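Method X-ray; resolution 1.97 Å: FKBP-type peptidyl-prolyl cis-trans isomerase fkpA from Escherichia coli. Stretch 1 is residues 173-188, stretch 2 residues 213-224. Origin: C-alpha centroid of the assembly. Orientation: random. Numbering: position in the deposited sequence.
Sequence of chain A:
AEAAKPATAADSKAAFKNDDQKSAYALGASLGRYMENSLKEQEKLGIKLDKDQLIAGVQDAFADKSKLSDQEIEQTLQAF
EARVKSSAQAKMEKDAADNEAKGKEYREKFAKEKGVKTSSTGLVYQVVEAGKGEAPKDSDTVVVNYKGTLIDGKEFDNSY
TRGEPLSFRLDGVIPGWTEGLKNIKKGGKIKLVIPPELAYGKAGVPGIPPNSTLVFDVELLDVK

Stretch 1 173-188: VIPGWTEGLKNIKKGG
Stretch 2 (213-224) TLVFDVELLDVK

The most unusual feature of this contact is an aromatic pair in which an indole meets a phenyl ring edge-first: the edge of Trp177 points at the face of Phe216, the centroids of the five-membered ring and the phenyl ring lie 4.4 Å apart, and the planes stand at 76°. Trp177 NE1 lies over that face, 3.4 Å from Phe216 CE2. The CA atoms of Trp177 and Phe216 are 9.1 Å apart. Trp177, with CA-to-CB directed sideways, spans the gap with chi1 at -93°, between wells, and chi2 at 82°; Phe216 has CA-to-CB directed toward stretch 1, with chi1 m and chi2 -84°.

The example illustrates a general principle: a helix and its flanks can pack on a strand through side chains, while the following loop adds backbone hydrogen bonds to the side-chain contacts. Residues 214-223 form the strand, with phi between -88° and -122° and psi between 104° and 141° from Leu214 to Leu220. Over this span alternation directs Leu214, Phe216, Val218 and Leu220 toward stretch 1 and turns Asp217 away. Leu221 (-84/-39) kinks the strand; beyond it Asp222 (-152/156) points away and Val223 (-133/119) toward. The helix begins at Pro175 (-51/-34), with Ile174 at the N-cap position; Ile174 O accepts from Trp177 N at 2.8 Å.

Ile174 (chi1 p, chi2 t) brings CD1 to 4.1 Å from Leu214 CD1. Trp177 CH2 packs 3.5 Å from Val218 CG1, and Leu181 (m, t) adds CD2 at 3.8 Å from the same Val218 CG1, so the compact, t-rotamer valine serves both. Ile184 (p, t) places CD1 3.7 Å from Leu220 CB. Leu220 (t, p) has the largest area covered of any residue here, 112 Å² of the 617 Å² buried in total, as suits a branched apolar side chain set against Ile184 and the turn, with Leu220 CD2 3.4 Å from Lys185 O.

At Lys185-Gly188 the chain makes a type II turn, closed by Gly188 N to Lys185 O at 2.9 Å. Here the stretches run antiparallel, with Lys186, Gly187 and Gly188 opposite Asp222, Leu221 and Leu220 at CA separations of 5.3-5.4 Å. Gly187 N donates to Leu220 O at 2.7 Å, and Leu220 N donates to Gly188 O at 2.9 Å. Gly187, at 92/-9, occupies a conformation that by itself calls for glycine; at Gly188 (-80/172), a CB would clash with Lys185 O.

Lys186 (-50/131), extended with all four chi angles t, carries NZ to 3.0 Å from Asp222 OD1, a salt bridge. Asp222 starts away from stretch 1, but chi1 t (-159°) swings its carboxylate back.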

ATOM      1  N   VAL A 173       8.556   0.857 -33.584  1.00 13.45           N
ATOM      2  CA  VAL A 173       9.518   0.526 -32.516  1.00 14.26           C
ATOM      3  C   VAL A 173      10.512   1.663 -32.343  1.00 13.84           C
ATOM      4  O   VAL A 173      10.389   2.677 -32.996  1.00 13.84           O
ATOM      5  CB  VAL A 173      10.300  -0.733 -32.868  1.00 15.79           C
ATOM      6  CG1 VAL A 173       9.366  -1.919 -32.858  1.00 17.45           C
ATOM      7  CG2 VAL A 173      10.982  -0.581 -34.242  1.00 14.66           C
ATOM      8  N   ILE A 174      11.497   1.502 -31.481  1.00 14.36           N
ATOM      9  CA  ILE A 174      12.510   2.537 -31.335  1.00 14.27           C
ATOM     10  C   ILE A 174      13.213   2.868 -32.661  1.00 13.91           C
ATOM     11  O   ILE A 174      13.529   1.989 -33.465  1.00 12.61           O
ATOM     12  CB  ILE A 174      13.565   2.180 -30.259  1.00 15.23           C
ATOM     13  CG1 ILE A 174      14.199   0.819 -30.505  1.00 17.25           C
ATOM     14  CG2 ILE A 174      12.963   2.185 -28.912  1.00 16.21           C
ATOM     15  CD1 ILE A 174      15.467   0.593 -29.660  1.00 16.92           C
ATOM     16  N   PRO A 175      13.494   4.145 -32.836  1.00 14.59           N
ATOM     17  CA  PRO A 175      14.079   4.688 -34.061  1.00 14.47           C
ATOM     18  C   PRO A 175      15.339   3.954 -34.524  1.00 14.18           C
ATOM     19  O   PRO A 175      15.609   3.828 -35.713  1.00 14.02           O
ATOM     20  CB  PRO A 175      14.458   6.127 -33.639  1.00 15.19           C
ATOM     21  CG  PRO A 175      13.651   6.446 -32.512  1.00 15.90           C
ATOM     22  CD  PRO A 175      13.308   5.184 -31.801  1.00 16.01           C
ATOM     23  N   GLY A 176      16.123   3.479 -33.569  1.00 14.15           N
ATOM     24  CA  GLY A 176      17.341   2.772 -33.907  1.00 15.24           C
ATOM     25  C   GLY A 176      17.057   1.523 -34.739  1.00 14.34           C
ATOM     26  O   GLY A 176      17.839   1.173 -35.622  1.00 12.46           O
ATOM     27  N   TRP A 177      15.954   0.839 -34.422  1.00 12.78           N
ATOM     28  CA  TRP A 177      15.562  -0.346 -35.124  1.00 13.47           C
ATOM     29  C   TRP A 177      14.997   0.063 -36.469  1.00 12.21           C
ATOM     30  O   TRP A 177      15.326  -0.536 -37.484  1.00 11.45           O
ATOM     31  CB  TRP A 177      14.536  -1.175 -34.335  1.00 15.72           C
ATOM     32  CG  TRP A 177      15.123  -2.230 -33.497  1.00 22.19           C
ATOM     33  CD1 TRP A 177      15.648  -2.087 -32.262  1.00 27.38           C
ATOM     34  CD2 TRP A 177      15.230  -3.612 -33.815  1.00 26.44           C
ATOM     35  NE1 TRP A 177      16.089  -3.298 -31.782  1.00 28.57           N
ATOM     36  CE2 TRP A 177      15.824  -4.254 -32.715  1.00 28.51           C
ATOM     37  CE3 TRP A 177      14.914  -4.369 -34.934  1.00 29.06           C
ATOM     38  CZ2 TRP A 177      16.095  -5.613 -32.699  1.00 29.29           C
ATOM     39  CZ3 TRP A 177      15.171  -5.713 -34.918  1.00 29.85           C
ATOM     40  CH2 TRP A 177      15.758  -6.327 -33.806  1.00 30.07           C
ATOM     41  N   THR A 178      14.108   1.044 -36.454  1.00 12.40           N
ATOM     42  CA  THR A 178      13.502   1.542 -37.676  1.00 12.97           C
ATOM     43  C   THR A 178      14.541   1.897 -38.739  1.00 13.21           C
ATOM     44  O   THR A 178      14.420   1.501 -39.885  1.00 14.19           O
ATOM     45  CB  THR A 178      12.673   2.778 -37.370  1.00 12.44           C
ATOM     46  OG1 THR A 178      11.630   2.449 -36.440  1.00 11.04           O
ATOM     47  CG2 THR A 178      11.955   3.261 -38.637  1.00 12.48           C
ATOM     48  N   GLU A 179      15.544   2.665 -38.346  1.00 11.82           N
ATOM     49  CA  GLU A 179      16.630   3.029 -39.239  1.00 13.22           C
ATOM     50  C   GLU A 179      17.550   1.859 -39.543  1.00 13.18           C
ATOM     51  O   GLU A 179      17.898   1.622 -40.695  1.00 14.96           O
ATOM     52  CB  GLU A 179      17.474   4.110 -38.572  1.00 14.03           C
ATOM     53  CG  GLU A 179      18.713   4.524 -39.337  1.00 13.49           C
ATOM     54  CD  GLU A 179      19.553   5.532 -38.566  1.00 15.74           C
ATOM     55  OE1 GLU A 179      19.149   6.000 -37.430  1.00 12.63           O
ATOM     56  OE2 GLU A 179      20.624   5.868 -39.106  1.00 14.31           O
ATOM     57  N   GLY A 180      17.988   1.178 -38.503  1.00 11.87           N
ATOM     58  CA  GLY A 180      18.971   0.118 -38.641  1.00 12.86           C
ATOM     59  C   GLY A 180      18.615  -0.968 -39.629  1.00 13.37           C
ATOM     60  O   GLY A 180      19.439  -1.353 -40.461  1.00 13.65           O
ATOM     61  N   LEU A 181      17.382  -1.466 -39.563  1.00 13.32           N
ATOM     62  CA  LEU A 181      16.994  -2.602 -40.396  1.00 14.76           C
ATOM     63  C   LEU A 181      16.914  -2.220 -41.859  1.00 13.92           C
ATOM     64  O   LEU A 181      17.019  -3.066 -42.743  1.00 14.38           O
ATOM     65  CB  LEU A 181      15.674  -3.213 -39.913  1.00 15.36           C
ATOM     66  CG  LEU A 181      15.689  -3.843 -38.529  1.00 17.50           C
ATOM     67  CD1 LEU A 181      14.278  -4.418 -38.208  1.00 17.79           C
ATOM     68  CD2 LEU A 181      16.745  -4.951 -38.451  1.00 19.90           C
ATOM     69  N   LYS A 182      16.821  -0.936 -42.145  1.00 13.19           N
ATOM     70  CA  LYS A 182      16.816  -0.524 -43.554  1.00 12.87           C
ATOM     71  C   LYS A 182      18.177  -0.743 -44.247  1.00 13.08           C
ATOM     72  O   LYS A 182      18.296  -0.576 -45.474  1.00 12.59           O
ATOM     73  CB  LYS A 182      16.403   0.946 -43.667  1.00 12.40           C
ATOM     74  CG  LYS A 182      14.974   1.199 -43.268  1.00 12.71           C
ATOM     75  CD  LYS A 182      14.590   2.648 -43.291  1.00 14.63           C
ATOM     76  CE  LYS A 182      13.122   2.815 -42.796  1.00 15.76           C
ATOM     77  NZ  LYS A 182      12.742   4.175 -42.544  1.00 15.11           N
ATOM     78  N   ASN A 183      19.200  -1.087 -43.468  1.00 12.18           N
ATOM     79  CA  ASN A 183      20.541  -1.290 -43.999  1.00 13.47           C
ATOM     80  C   ASN A 183      20.827  -2.722 -44.471  1.00 13.50           C
ATOM     81  O   ASN A 183      21.940  -3.006 -44.903  1.00 14.60           O
ATOM     82  CB  ASN A 183      21.575  -0.928 -42.939  1.00 14.82           C
ATOM     83  CG  ASN A 183      21.621   0.552 -42.665  1.00 18.33           C
ATOM     84  OD1 ASN A 183      21.770   1.332 -43.580  1.00 20.18           O
ATOM     85  ND2 ASN A 183      21.504   0.941 -41.401  1.00 14.54           N
ATOM     86  N   ILE A 184      19.844  -3.620 -44.351  1.00 12.84           N
ATOM     87  CA  ILE A 184      19.984  -4.990 -44.803  1.00 11.73           C
ATOM     88  C   ILE A 184      18.674  -5.370 -45.478  1.00 13.45           C
ATOM     89  O   ILE A 184      17.746  -4.541 -45.559  1.00 13.47           O
ATOM     90  CB  ILE A 184      20.292  -5.986 -43.667  1.00 11.23           C
ATOM     91  CG1 ILE A 184      19.354  -5.826 -42.464  1.00 12.99           C
ATOM     92  CG2 ILE A 184      21.724  -5.916 -43.244  1.00 11.59           C
ATOM     93  CD1 ILE A 184      19.469  -6.993 -41.485  1.00 12.79           C
ATOM     94  N   LYS A 185      18.597  -6.618 -45.922  1.00 12.68           N
ATOM     95  CA  LYS A 185      17.429  -7.136 -46.639  1.00 13.55           C
ATOM     96  C   LYS A 185      17.076  -8.470 -46.066  1.00 12.10           C
ATOM     97  O   LYS A 185      17.774  -8.961 -45.195  1.00 12.92           O
ATOM     98  CB  LYS A 185      17.760  -7.201 -48.136  1.00 14.75           C
ATOM     99  CG  LYS A 185      18.237  -5.798 -48.616  1.00 17.28           C
ATOM    100  CD  LYS A 185      18.528  -5.728 -50.081  1.00 19.43           C
ATOM    101  CE  LYS A 185      17.922  -4.412 -50.653  1.00 22.83           C
ATOM    102  NZ  LYS A 185      18.691  -3.162 -50.225  1.00 19.07           N
ATOM    103  N   LYS A 186      15.985  -9.060 -46.534  1.00 12.35           N
ATOM    104  CA  LYS A 186      15.570 -10.373 -46.072  1.00 12.31           C
ATOM    105  C   LYS A 186      16.733 -11.349 -46.135  1.00 11.85           C
ATOM    106  O   LYS A 186      17.443 -11.464 -47.161  1.00 10.51           O
ATOM    107  CB  LYS A 186      14.405 -10.863 -46.941  1.00 13.30           C
ATOM    108  CG  LYS A 186      13.893 -12.241 -46.639  1.00 15.67           C
ATOM    109  CD  LYS A 186      12.629 -12.511 -47.468  1.00 15.96           C
ATOM    110  CE  LYS A 186      12.113 -13.932 -47.312  1.00 18.40           C
ATOM    111  NZ  LYS A 186      10.675 -14.035 -47.789  1.00 19.58           N
ATOM    112  N   GLY A 187      16.921 -12.056 -45.031  1.00 10.55           N
ATOM    113  CA  GLY A 187      17.987 -13.024 -44.903  1.00 11.65           C
ATOM    114  C   GLY A 187      19.262 -12.459 -44.306  1.00 11.29           C
ATOM    115  O   GLY A 187      20.211 -13.202 -43.997  1.00 12.64           O
ATOM    116  N   GLY A 188      19.302 -11.137 -44.160  1.00 11.20           N
ATOM    117  CA  GLY A 188      20.460 -10.468 -43.620  1.00 11.33           C
ATOM    118  C   GLY A 188      20.612 -10.488 -42.112  1.00 12.25           C
ATOM    119  O   GLY A 188      19.737 -10.923 -41.384  1.00 10.68           O
ATOM    120  N   THR A 213      23.160   2.845 -23.959  1.00 11.69           N
ATOM    121  CA  THR A 213      23.426   2.426 -25.317  1.00 12.03           C
ATOM    122  C   THR A 213      23.055   0.939 -25.378  1.00 12.29           C
ATOM    123  O   THR A 213      23.351   0.157 -24.436  1.00 11.22           O
ATOM    124  CB  THR A 213      24.887   2.668 -25.654  1.00 13.47           C
ATOM    125  OG1 THR A 213      25.085   4.069 -25.896  1.00 11.78           O
ATOM    126  CG2 THR A 213      25.277   1.999 -26.970  1.00 13.70           C
ATOM    127  N   LEU A 214      22.345   0.557 -26.440  1.00 11.51           N
ATOM    128  CA  LEU A 214      21.875  -0.814 -26.585  1.00 12.08           C
ATOM    129  C   LEU A 214      22.616  -1.541 -27.702  1.00 11.37           C
ATOM    130  O   LEU A 214      22.763  -0.992 -28.787  1.00 10.64           O
ATOM    131  CB  LEU A 214      20.379  -0.836 -26.916  1.00 12.21           C
ATOM    132  CG  LEU A 214      19.453  -0.028 -26.005  1.00 12.59           C
ATOM    133  CD1 LEU A 214      17.991  -0.199 -26.468  1.00 13.01           C
ATOM    134  CD2 LEU A 214      19.663  -0.440 -24.547  1.00 13.12           C
ATOM    135  N   VAL A 215      23.006  -2.793 -27.452  1.00 10.25           N
ATOM    136  CA  VAL A 215      23.636  -3.622 -28.459  1.00 11.67           C
ATOM    137  C   VAL A 215      22.682  -4.733 -28.900  1.00 12.54           C
ATOM    138  O   VAL A 215      22.315  -5.588 -28.087  1.00 12.25           O
ATOM    139  CB  VAL A 215      24.893  -4.285 -27.920  1.00 11.98           C
ATOM    140  CG1 VAL A 215      25.667  -4.961 -29.058  1.00 13.18           C
ATOM    141  CG2 VAL A 215      25.787  -3.244 -27.210  1.00 13.35           C
ATOM    142  N   PHE A 216      22.257  -4.697 -30.163  1.00 12.84           N
ATOM    143  CA  PHE A 216      21.394  -5.741 -30.742  1.00 11.50           C
ATOM    144  C   PHE A 216      22.088  -6.538 -31.860  1.00 11.34           C
ATOM    145  O   PHE A 216      22.564  -5.971 -32.844  1.00 10.90           O
ATOM    146  CB  PHE A 216      20.128  -5.153 -31.365  1.00 12.50           C
ATOM    147  CG  PHE A 216      19.131  -4.653 -30.390  1.00 14.07           C
ATOM    148  CD1 PHE A 216      18.217  -5.509 -29.812  1.00 14.59           C
ATOM    149  CD2 PHE A 216      19.092  -3.302 -30.048  1.00 13.21           C
ATOM    150  CE1 PHE A 216      17.291  -5.025 -28.899  1.00 16.80           C
ATOM    151  CE2 PHE A 216      18.208  -2.834 -29.153  1.00 15.71           C
ATOM    152  CZ  PHE A 216      17.280  -3.677 -28.583  1.00 15.95           C
ATOM    153  N   ASP A 217      22.119  -7.857 -31.729  1.00 11.91           N
ATOM    154  CA  ASP A 217      22.532  -8.742 -32.836  1.00 12.93           C
ATOM    155  C   ASP A 217      21.242  -9.199 -33.480  1.00 12.99           C
ATOM    156  O   ASP A 217      20.473  -9.930 -32.851  1.00 13.83           O
ATOM    157  CB  ASP A 217      23.271  -9.961 -32.341  1.00 15.02           C
ATOM    158  CG  ASP A 217      24.635  -9.635 -31.834  1.00 19.69           C
ATOM    159  OD1 ASP A 217      25.365  -8.914 -32.551  1.00 22.31           O
ATOM    160  OD2 ASP A 217      25.050 -10.070 -30.736  1.00 25.57           O
ATOM    161  N   VAL A 218      20.998  -8.775 -34.714  1.00 12.85           N
ATOM    162  CA  VAL A 218      19.723  -9.023 -35.381  1.00 13.76           C
ATOM    163  C   VAL A 218      19.811  -9.910 -36.634  1.00 14.26           C
ATOM    164  O   VAL A 218      20.767  -9.816 -37.399  1.00 15.04           O
ATOM    165  CB  VAL A 218      19.122  -7.715 -35.784  1.00 14.94           C
ATOM    166  CG1 VAL A 218      17.684  -7.886 -36.250  1.00 16.85           C
ATOM    167  CG2 VAL A 218      19.168  -6.747 -34.606  1.00 17.16           C
ATOM    168  N   GLU A 219      18.819 -10.785 -36.811  1.00 13.38           N
ATOM    169  CA  GLU A 219      18.689 -11.555 -38.031  1.00 14.77           C
ATOM    170  C   GLU A 219      17.315 -11.224 -38.597  1.00 14.97           C
ATOM    171  O   GLU A 219      16.285 -11.450 -37.948  1.00 13.77           O
ATOM    172  CB  GLU A 219      18.797 -13.057 -37.801  1.00 16.56           C
ATOM    173  CG  GLU A 219      20.156 -13.576 -37.398  1.00 19.75           C
ATOM    174  CD  GLU A 219      20.165 -15.104 -37.273  1.00 22.90           C
ATOM    175  OE1 GLU A 219      19.077 -15.738 -37.356  1.00 26.48           O
ATOM    176  OE2 GLU A 219      21.266 -15.661 -37.102  1.00 26.85           O
ATOM    177  N   LEU A 220      17.322 -10.664 -39.801  1.00 13.66           N
ATOM    178  CA  LEU A 220      16.113 -10.277 -40.506  1.00 12.86           C
ATOM    179  C   LEU A 220      15.567 -11.448 -41.340  1.00 11.75           C
ATOM    180  O   LEU A 220      16.100 -11.774 -42.425  1.00  9.25           O
ATOM    181  CB  LEU A 220      16.424  -9.087 -41.418  1.00 11.61           C
ATOM    182  CG  LEU A 220      15.276  -8.561 -42.254  1.00 13.84           C
ATOM    183  CD1 LEU A 220      14.040  -8.292 -41.360  1.00 14.37           C
ATOM    184  CD2 LEU A 220      15.680  -7.334 -43.057  1.00 12.91           C
ATOM    185  N   LEU A 221      14.509 -12.074 -40.840  1.00 11.48           N
ATOM    186  CA  LEU A 221      13.937 -13.250 -41.470  1.00 12.08           C
ATOM    187  C   LEU A 221      12.963 -12.952 -42.594  1.00 12.59           C
ATOM    188  O   LEU A 221      12.926 -13.652 -43.601  1.00 10.69           O
ATOM    189  CB  LEU A 221      13.228 -14.103 -40.433  1.00 14.11           C
ATOM    190  CG  LEU A 221      14.044 -14.564 -39.227  1.00 16.72           C
ATOM    191  CD1 LEU A 221      13.163 -15.497 -38.430  1.00 20.65           C
ATOM    192  CD2 LEU A 221      15.300 -15.290 -39.637  1.00 19.96           C
ATOM    193  N   ASP A 222      12.141 -11.926 -42.428  1.00 12.59           N
ATOM    194  CA  ASP A 222      11.176 -11.633 -43.463  1.00 12.34           C
ATOM    195  C   ASP A 222      10.807 -10.163 -43.485  1.00 12.29           C
ATOM    196  O   ASP A 222      10.914  -9.465 -42.469  1.00 11.40           O
ATOM    197  CB  ASP A 222       9.914 -12.480 -43.252  1.00 13.08           C
ATOM    198  CG  ASP A 222       9.071 -12.641 -44.522  1.00 14.47           C
ATOM    199  OD1 ASP A 222       9.549 -12.317 -45.640  1.00 14.41           O
ATOM    200  OD2 ASP A 222       7.902 -13.108 -44.473  1.00 17.10           O
ATOM    201  N   VAL A 223      10.349  -9.724 -44.650  1.00 12.16           N
ATOM    202  CA  VAL A 223       9.873  -8.365 -44.859  1.00 12.95           C
ATOM    203  C   VAL A 223       8.571  -8.498 -45.600  1.00 12.26           C
ATOM    204  O   VAL A 223       8.545  -9.021 -46.703  1.00 13.36           O
ATOM    205  CB  VAL A 223      10.848  -7.543 -45.697  1.00 12.51           C
ATOM    206  CG1 VAL A 223      10.320  -6.129 -45.897  1.00 13.33           C
ATOM    207  CG2 VAL A 223      12.249  -7.528 -45.068  1.00 13.92           C
ATOM    208  N   LYS A 224       7.476  -8.028 -45.009  1.00 13.96           N
ATOM    209  CA  LYS A 224       6.172  -8.221 -45.632  1.00 15.34           C
ATOM    210  C   LYS A 224       5.176  -7.130 -45.316  1.00 16.58           C
ATOM    211  O   LYS A 224       5.513  -6.162 -44.629  1.00 16.51           O
ATOM    212  CB  LYS A 224       5.597  -9.569 -45.218  1.00 15.16           C
ATOM    213  CG  LYS A 224       5.391  -9.728 -43.748  1.00 16.13           C
ATOM    214  CD  LYS A 224       5.305 -11.186 -43.333  1.00 15.91           C
ATOM    215  CE  LYS A 224       5.159 -11.275 -41.824  1.00 16.89           C
ATOM    216  NZ  LYS A 224       4.792 -12.629 -41.313  1.00 18.41           N
ATOM    217  OXT LYS A 224       4.032  -7.276 -45.751  1.00 19.04           O
TER